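Local coordinates for protein fatty Acyl-Adenylate Ligase (Escherichia coli, PDB 3PBK) that is a member of the AMP-binding (ANL) enzyme family and holds 5'-O-[(S)-(dodecanoyloxy)(hydroxy)phosphoryl]adenosine in this model, at residues Leu214-Leu224 and Asn268-Gly279. Numbering follows the deposited sequence.
Sequences LRPGDRCVSWL and NRGTVSVAPPFG
Cys220 pairs with Val272 where strands 220-222 and 272-275 run side by side, parallel, in the large mixed sheet. Three backbone bonds tie them. Arg219 O accepts two amides: Thr271 N at 2.9 Å, in the carbonyl plane, and Val272 N at 3.2 Å, from above that plane. Val221 N returns a bond to Val272 O (2.9 Å).

One side chain joins this ladder. With chi1 at 179°, Ser273 OG swings away from its own N and donates to Val221 O at 2.7 Å, tilted from the carbonyl plane. The same hydroxyl also bonds Trp261 of helix 260-267.

Apolar contacts lie on both faces of the sheet. On the face of Cys220 and Val272, the side chains of Leu214 and Val272 cross at about a right angle, with Leu214 CD2 3.9 Å from Val272 CG2. Val221 and Ser273 point to the other face, where Val221 packs on helix 260-267. Further along the chains, the six-membered end of Trp223 sits against Ala275 CB (3.7 Å from CZ2), Pro276 CD and Phe278 CE1. The side chains of Leu224 and Pro276 run past each other in opposite directions, with Leu224 CD2 3.9 Å from Pro276 CD. Trp223 also stacks on Phe254 and meets Trp261 edge-to-face.

Charged ends look beyond the pair. Asp218 bridges to Arg301, and Arg219 to Asp247 on strand 246-248.

Polar bonds thus link the paired backbones from Arg219 to Ser273, while Trp223 and Leu224 meet 275-279 through apolar contacts. The Val274 side chain comes within about 4 Å (nearest atoms) of the bound ligand, consistent with strand 272-275 lying beside it.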
ATOM      1  N   LEU A 214     -11.843  -4.942 -15.194  1.00 21.11           N
ATOM      2  CA  LEU A 214     -11.026  -4.587 -16.341  1.00 21.76           C
ATOM      3  C   LEU A 214     -11.707  -5.020 -17.628  1.00 23.22           C
ATOM      4  O   LEU A 214     -12.624  -5.849 -17.618  1.00 23.59           O
ATOM      5  CB  LEU A 214      -9.656  -5.250 -16.243  1.00 21.82           C
ATOM      6  CG  LEU A 214      -8.729  -4.765 -15.129  1.00 21.68           C
ATOM      7  CD1 LEU A 214      -7.615  -5.785 -14.876  1.00 21.00           C
ATOM      8  CD2 LEU A 214      -8.168  -3.379 -15.449  1.00 19.99           C
ATOM      9  N   ARG A 215     -11.243  -4.460 -18.736  1.00 23.48           N
ATOM     10  CA  ARG A 215     -11.812  -4.742 -20.043  1.00 23.81           C
ATOM     11  C   ARG A 215     -10.700  -4.976 -21.038  1.00 23.88           C
ATOM     12  O   ARG A 215      -9.559  -4.600 -20.795  1.00 23.57           O
ATOM     13  CB  ARG A 215     -12.660  -3.562 -20.499  1.00 22.21           C
ATOM     14  CG  ARG A 215     -13.710  -3.193 -19.491  1.00 21.18           C
ATOM     15  CD  ARG A 215     -14.288  -1.843 -19.770  1.00 21.10           C
ATOM     16  NE  ARG A 215     -15.487  -1.598 -18.979  1.00 22.19           N
ATOM     17  CZ  ARG A 215     -16.229  -0.503 -19.105  1.00 23.48           C
ATOM     18  NH1 ARG A 215     -15.867   0.425 -19.985  1.00 22.59           N
ATOM     19  NH2 ARG A 215     -17.318  -0.330 -18.354  1.00 23.84           N
ATOM     20  N   PRO A 216     -11.023  -5.614 -22.165  1.00 24.77           N
ATOM     21  CA  PRO A 216     -10.018  -5.735 -23.223  1.00 25.56           C
ATOM     22  C   PRO A 216      -9.660  -4.346 -23.749  1.00 25.53           C
ATOM     23  O   PRO A 216     -10.556  -3.506 -23.951  1.00 24.30           O
ATOM     24  CB  PRO A 216     -10.741  -6.552 -24.297  1.00 24.72           C
ATOM     25  CG  PRO A 216     -11.817  -7.271 -23.560  1.00 24.26           C
ATOM     26  CD  PRO A 216     -12.262  -6.333 -22.490  1.00 24.17           C
ATOM     27  N   GLY A 217      -8.365  -4.102 -23.941  1.00 23.87           N
ATOM     28  CA  GLY A 217      -7.910  -2.799 -24.382  1.00 23.94           C
ATOM     29  C   GLY A 217      -7.494  -1.870 -23.252  1.00 24.36           C
ATOM     30  O   GLY A 217      -6.876  -0.827 -23.509  1.00 25.00           O
ATOM     31  N   ASP A 218      -7.828  -2.230 -22.011  1.00 23.17           N
ATOM     32  CA  ASP A 218      -7.338  -1.491 -20.842  1.00 22.62           C
ATOM     33  C   ASP A 218      -5.816  -1.551 -20.776  1.00 22.93           C
ATOM     34  O   ASP A 218      -5.188  -2.498 -21.264  1.00 22.94           O
ATOM     35  CB  ASP A 218      -7.927  -2.033 -19.533  1.00 22.44           C
ATOM     36  CG  ASP A 218      -9.195  -1.298 -19.098  1.00 22.30           C
ATOM     37  OD1 ASP A 218      -9.565  -0.299 -19.752  1.00 22.69           O
ATOM     38  OD2 ASP A 218      -9.825  -1.720 -18.098  1.00 21.19           O
ATOM     39  N   ARG A 219      -5.224  -0.531 -20.175  1.00 22.61           N
ATOM     40  CA  ARG A 219      -3.782  -0.490 -20.011  1.00 21.85           C
ATOM     41  C   ARG A 219      -3.412   0.256 -18.740  1.00 20.83           C
ATOM     42  O   ARG A 219      -3.814   1.407 -18.555  1.00 20.31           O
ATOM     43  CB  ARG A 219      -3.142   0.186 -21.209  1.00 21.60           C
ATOM     44  CG  ARG A 219      -1.883   0.939 -20.859  1.00 22.18           C
ATOM     45  CD  ARG A 219      -1.320   1.584 -22.088  1.00 23.41           C
ATOM     46  NE  ARG A 219      -0.577   0.623 -22.885  1.00 24.13           N
ATOM     47  CZ  ARG A 219       0.722   0.729 -23.100  1.00 24.36           C
ATOM     48  NH1 ARG A 219       1.362   1.766 -22.585  1.00 24.55           N
ATOM     49  NH2 ARG A 219       1.369  -0.175 -23.828  1.00 24.85           N
ATOM     50  N   CYS A 220      -2.633  -0.401 -17.883  1.00 20.30           N
ATOM     51  CA  CYS A 220      -2.285   0.126 -16.563  1.00 20.11           C
ATOM     52  C   CYS A 220      -1.060   1.043 -16.509  1.00 20.41           C
ATOM     53  O   CYS A 220      -0.135   0.933 -17.312  1.00 20.91           O
ATOM     54  CB  CYS A 220      -2.073  -1.025 -15.594  1.00 20.16           C
ATOM     55  SG  CYS A 220      -3.343  -2.273 -15.731  1.00 21.78           S
ATOM     56  N   VAL A 221      -1.069   1.944 -15.534  1.00 20.07           N
ATOM     57  CA  VAL A 221       0.029   2.872 -15.311  1.00 20.46           C
ATOM     58  C   VAL A 221       0.288   2.929 -13.813  1.00 19.72           C
ATOM     59  O   VAL A 221      -0.631   3.189 -13.038  1.00 20.04           O
ATOM     60  CB  VAL A 221      -0.333   4.288 -15.821  1.00 20.32           C
ATOM     61  CG1 VAL A 221       0.789   5.277 -15.524  1.00 19.74           C
ATOM     62  CG2 VAL A 221      -0.648   4.255 -17.308  1.00 20.69           C
ATOM     63  N   SER A 222       1.523   2.675 -13.394  1.00 19.07           N
ATOM     64  CA  SER A 222       1.850   2.725 -11.972  1.00 19.28           C
ATOM     65  C   SER A 222       3.170   3.424 -11.707  1.00 19.65           C
ATOM     66  O   SER A 222       4.118   3.297 -12.479  1.00 20.31           O
ATOM     67  CB  SER A 222       1.898   1.320 -11.371  1.00 19.16           C
ATOM     68  OG  SER A 222       2.591   1.316 -10.135  1.00 18.61           O
ATOM     69  N   TRP A 223       3.226   4.174 -10.615  1.00 19.58           N
ATOM     70  CA  TRP A 223       4.489   4.710 -10.145  1.00 19.81           C
ATOM     71  C   TRP A 223       4.808   4.105  -8.774  1.00 20.72           C
ATOM     72  O   TRP A 223       5.824   4.436  -8.161  1.00 22.49           O
ATOM     73  CB  TRP A 223       4.464   6.243 -10.102  1.00 20.43           C
ATOM     74  CG  TRP A 223       3.330   6.820  -9.312  1.00 20.10           C
ATOM     75  CD1 TRP A 223       2.167   7.330  -9.803  1.00 20.15           C
ATOM     76  CD2 TRP A 223       3.247   6.938  -7.886  1.00 20.21           C
ATOM     77  NE1 TRP A 223       1.361   7.753  -8.774  1.00 19.47           N
ATOM     78  CE2 TRP A 223       2.002   7.521  -7.588  1.00 20.36           C
ATOM     79  CE3 TRP A 223       4.103   6.600  -6.834  1.00 20.02           C
ATOM     80  CZ2 TRP A 223       1.596   7.780  -6.279  1.00 20.84           C
ATOM     81  CZ3 TRP A 223       3.697   6.857  -5.544  1.00 19.52           C
ATOM     82  CH2 TRP A 223       2.459   7.441  -5.274  1.00 20.40           C
ATOM     83  N   LEU A 224       3.947   3.198  -8.312  1.00 20.00           N
ATOM     84  CA  LEU A 224       4.091   2.574  -6.997  1.00 19.90           C
ATOM     85  C   LEU A 224       5.283   1.629  -6.918  1.00 21.76           C
ATOM     86  O   LEU A 224       5.678   1.025  -7.920  1.00 22.41           O
ATOM     87  CB  LEU A 224       2.827   1.805  -6.643  1.00 19.77           C
ATOM     88  CG  LEU A 224       1.535   2.592  -6.790  1.00 19.75           C
ATOM     89  CD1 LEU A 224       0.356   1.652  -6.857  1.00 20.20           C
ATOM     90  CD2 LEU A 224       1.390   3.563  -5.644  1.00 19.39           C
ATOM     91  N   ASN A 268       0.315   7.488 -23.563  1.00 24.52           N
ATOM     92  CA  ASN A 268      -0.009   6.199 -24.147  1.00 24.13           C
ATOM     93  C   ASN A 268      -1.495   5.899 -24.092  1.00 25.18           C
ATOM     94  O   ASN A 268      -1.906   4.738 -24.238  1.00 25.24           O
ATOM     95  CB  ASN A 268       0.756   5.089 -23.424  1.00 24.24           C
ATOM     96  CG  ASN A 268       2.244   5.141 -23.690  1.00 25.17           C
ATOM     97  OD1 ASN A 268       3.030   4.498 -22.993  1.00 25.36           O
ATOM     98  ND2 ASN A 268       2.643   5.907 -24.705  1.00 25.46           N
ATOM     99  N   ARG A 269      -2.304   6.932 -23.870  1.00 24.47           N
ATOM    100  CA  ARG A 269      -3.734   6.720 -23.716  1.00 23.98           C
ATOM    101  C   ARG A 269      -3.996   5.676 -22.632  1.00 23.24           C
ATOM    102  O   ARG A 269      -4.851   4.798 -22.791  1.00 22.13           O
ATOM    103  CB  ARG A 269      -4.342   6.261 -25.037  1.00 24.40           C
ATOM    104  CG  ARG A 269      -4.188   7.259 -26.162  1.00 24.38           C
ATOM    105  CD  ARG A 269      -5.108   8.443 -25.956  1.00 25.54           C
ATOM    106  NE  ARG A 269      -4.522   9.441 -25.062  1.00 26.24           N
ATOM    107  CZ  ARG A 269      -5.231  10.355 -24.402  1.00 26.24           C
ATOM    108  NH1 ARG A 269      -6.558  10.393 -24.519  1.00 25.34           N
ATOM    109  NH2 ARG A 269      -4.614  11.223 -23.616  1.00 26.41           N
ATOM    110  N   GLY A 270      -3.237   5.781 -21.541  1.00 22.82           N
ATOM    111  CA  GLY A 270      -3.395   4.930 -20.376  1.00 21.94           C
ATOM    112  C   GLY A 270      -4.813   4.929 -19.841  1.00 22.07           C
ATOM    113  O   GLY A 270      -5.579   5.867 -20.049  1.00 22.13           O
ATOM    114  N   THR A 271      -5.170   3.875 -19.126  1.00 21.66           N
ATOM    115  CA  THR A 271      -6.573   3.648 -18.826  1.00 21.11           C
ATOM    116  C   THR A 271      -6.857   3.463 -17.342  1.00 20.07           C
ATOM    117  O   THR A 271      -7.811   4.022 -16.811  1.00 19.82           O
ATOM    118  CB  THR A 271      -7.077   2.422 -19.614  1.00 21.85           C
ATOM    119  OG1 THR A 271      -7.665   2.865 -20.844  1.00 22.72           O
ATOM    120  CG2 THR A 271      -8.105   1.666 -18.820  1.00 21.28           C
ATOM    121  N   VAL A 272      -6.023   2.669 -16.685  1.00 19.92           N
ATOM    122  CA  VAL A 272      -6.227   2.311 -15.291  1.00 19.00           C
ATOM    123  C   VAL A 272      -4.991   2.679 -14.496  1.00 18.21           C
ATOM    124  O   VAL A 272      -3.865   2.453 -14.927  1.00 18.52           O
ATOM    125  CB  VAL A 272      -6.527   0.793 -15.136  1.00 18.77           C
ATOM    126  CG1 VAL A 272      -6.371   0.344 -13.695  1.00 18.15           C
ATOM    127  CG2 VAL A 272      -7.917   0.486 -15.617  1.00 18.82           C
ATOM    128  N   SER A 273      -5.201   3.272 -13.338  1.00 17.93           N
ATOM    129  CA  SER A 273      -4.092   3.557 -12.451  1.00 18.24           C
ATOM    130  C   SER A 273      -4.645   3.747 -11.067  1.00 18.27           C
ATOM    131  O   SER A 273      -5.805   4.117 -10.908  1.00 18.58           O
ATOM    132  CB  SER A 273      -3.351   4.809 -12.889  1.00 18.55           C
ATOM    133  OG  SER A 273      -2.297   5.082 -11.990  1.00 19.12           O
ATOM    134  N   VAL A 274      -3.830   3.471 -10.062  1.00 18.02           N
ATOM    135  CA  VAL A 274      -4.283   3.619  -8.693  1.00 18.65           C
ATOM    136  C   VAL A 274      -3.134   4.154  -7.867  1.00 19.20           C
ATOM    137  O   VAL A 274      -1.989   3.765  -8.073  1.00 19.90           O
ATOM    138  CB  VAL A 274      -4.785   2.279  -8.096  1.00 19.14           C
ATOM    139  CG1 VAL A 274      -5.328   2.490  -6.688  1.00 19.33           C
ATOM    140  CG2 VAL A 274      -5.851   1.653  -8.983  1.00 16.78           C
ATOM    141  N   ALA A 275      -3.448   5.055  -6.943  1.00 19.66           N
ATOM    142  CA  ALA A 275      -2.456   5.668  -6.076  1.00 19.13           C
ATOM    143  C   ALA A 275      -3.091   5.918  -4.717  1.00 19.90           C
ATOM    144  O   ALA A 275      -4.310   5.864  -4.586  1.00 19.80           O
ATOM    145  CB  ALA A 275      -1.990   6.972  -6.686  1.00 19.49           C
ATOM    146  N   PRO A 276      -2.268   6.202  -3.699  1.00 20.02           N
ATOM    147  CA  PRO A 276      -2.763   6.635  -2.389  1.00 20.28           C
ATOM    148  C   PRO A 276      -3.282   8.072  -2.447  1.00 20.37           C
ATOM    149  O   PRO A 276      -2.940   8.809  -3.369  1.00 20.74           O
ATOM    150  CB  PRO A 276      -1.509   6.598  -1.511  1.00 21.48           C
ATOM    151  CG  PRO A 276      -0.432   5.977  -2.339  1.00 21.05           C
ATOM    152  CD  PRO A 276      -0.801   6.192  -3.752  1.00 20.70           C
ATOM    153  N   PRO A 277      -4.082   8.480  -1.457  1.00 19.43           N
ATOM    154  CA  PRO A 277      -4.619   9.835  -1.383  1.00 19.25           C
ATOM    155  C   PRO A 277      -3.594  10.908  -1.719  1.00 21.76           C
ATOM    156  O   PRO A 277      -3.908  11.822  -2.483  1.00 22.57           O
ATOM    157  CB  PRO A 277      -5.016   9.952   0.077  1.00 18.72           C
ATOM    158  CG  PRO A 277      -5.418   8.611   0.436  1.00 20.27           C
ATOM    159  CD  PRO A 277      -4.510   7.673  -0.309  1.00 20.34           C
ATOM    160  N   PHE A 278      -2.391  10.810  -1.163  1.00 22.44           N
ATOM    161  CA  PHE A 278      -1.383  11.848  -1.376  1.00 23.23           C
ATOM    162  C   PHE A 278      -0.855  11.893  -2.806  1.00 23.05           C
ATOM    163  O   PHE A 278      -0.415  12.941  -3.262  1.00 24.45           O
ATOM    164  CB  PHE A 278      -0.210  11.712  -0.390  1.00 24.83           C
ATOM    165  CG  PHE A 278       0.722  10.577  -0.705  1.00 24.86           C
ATOM    166  CD1 PHE A 278       1.725  10.732  -1.652  1.00 23.99           C
ATOM    167  CD2 PHE A 278       0.593   9.353  -0.051  1.00 26.29           C
ATOM    168  CE1 PHE A 278       2.587   9.687  -1.954  1.00 24.94           C
ATOM    169  CE2 PHE A 278       1.450   8.299  -0.340  1.00 27.34           C
ATOM    170  CZ  PHE A 278       2.450   8.464  -1.297  1.00 26.50           C
ATOM    171  N   GLY A 279      -0.878  10.769  -3.509  1.00 21.70           N
ATOM    172  CA  GLY A 279      -0.434  10.773  -4.889  1.00 21.65           C
ATOM    173  C   GLY A 279      -1.246  11.757  -5.706  1.00 21.22           C
ATOM    174  O   GLY A 279      -0.737  12.418  -6.606  1.00 21.01           O
TER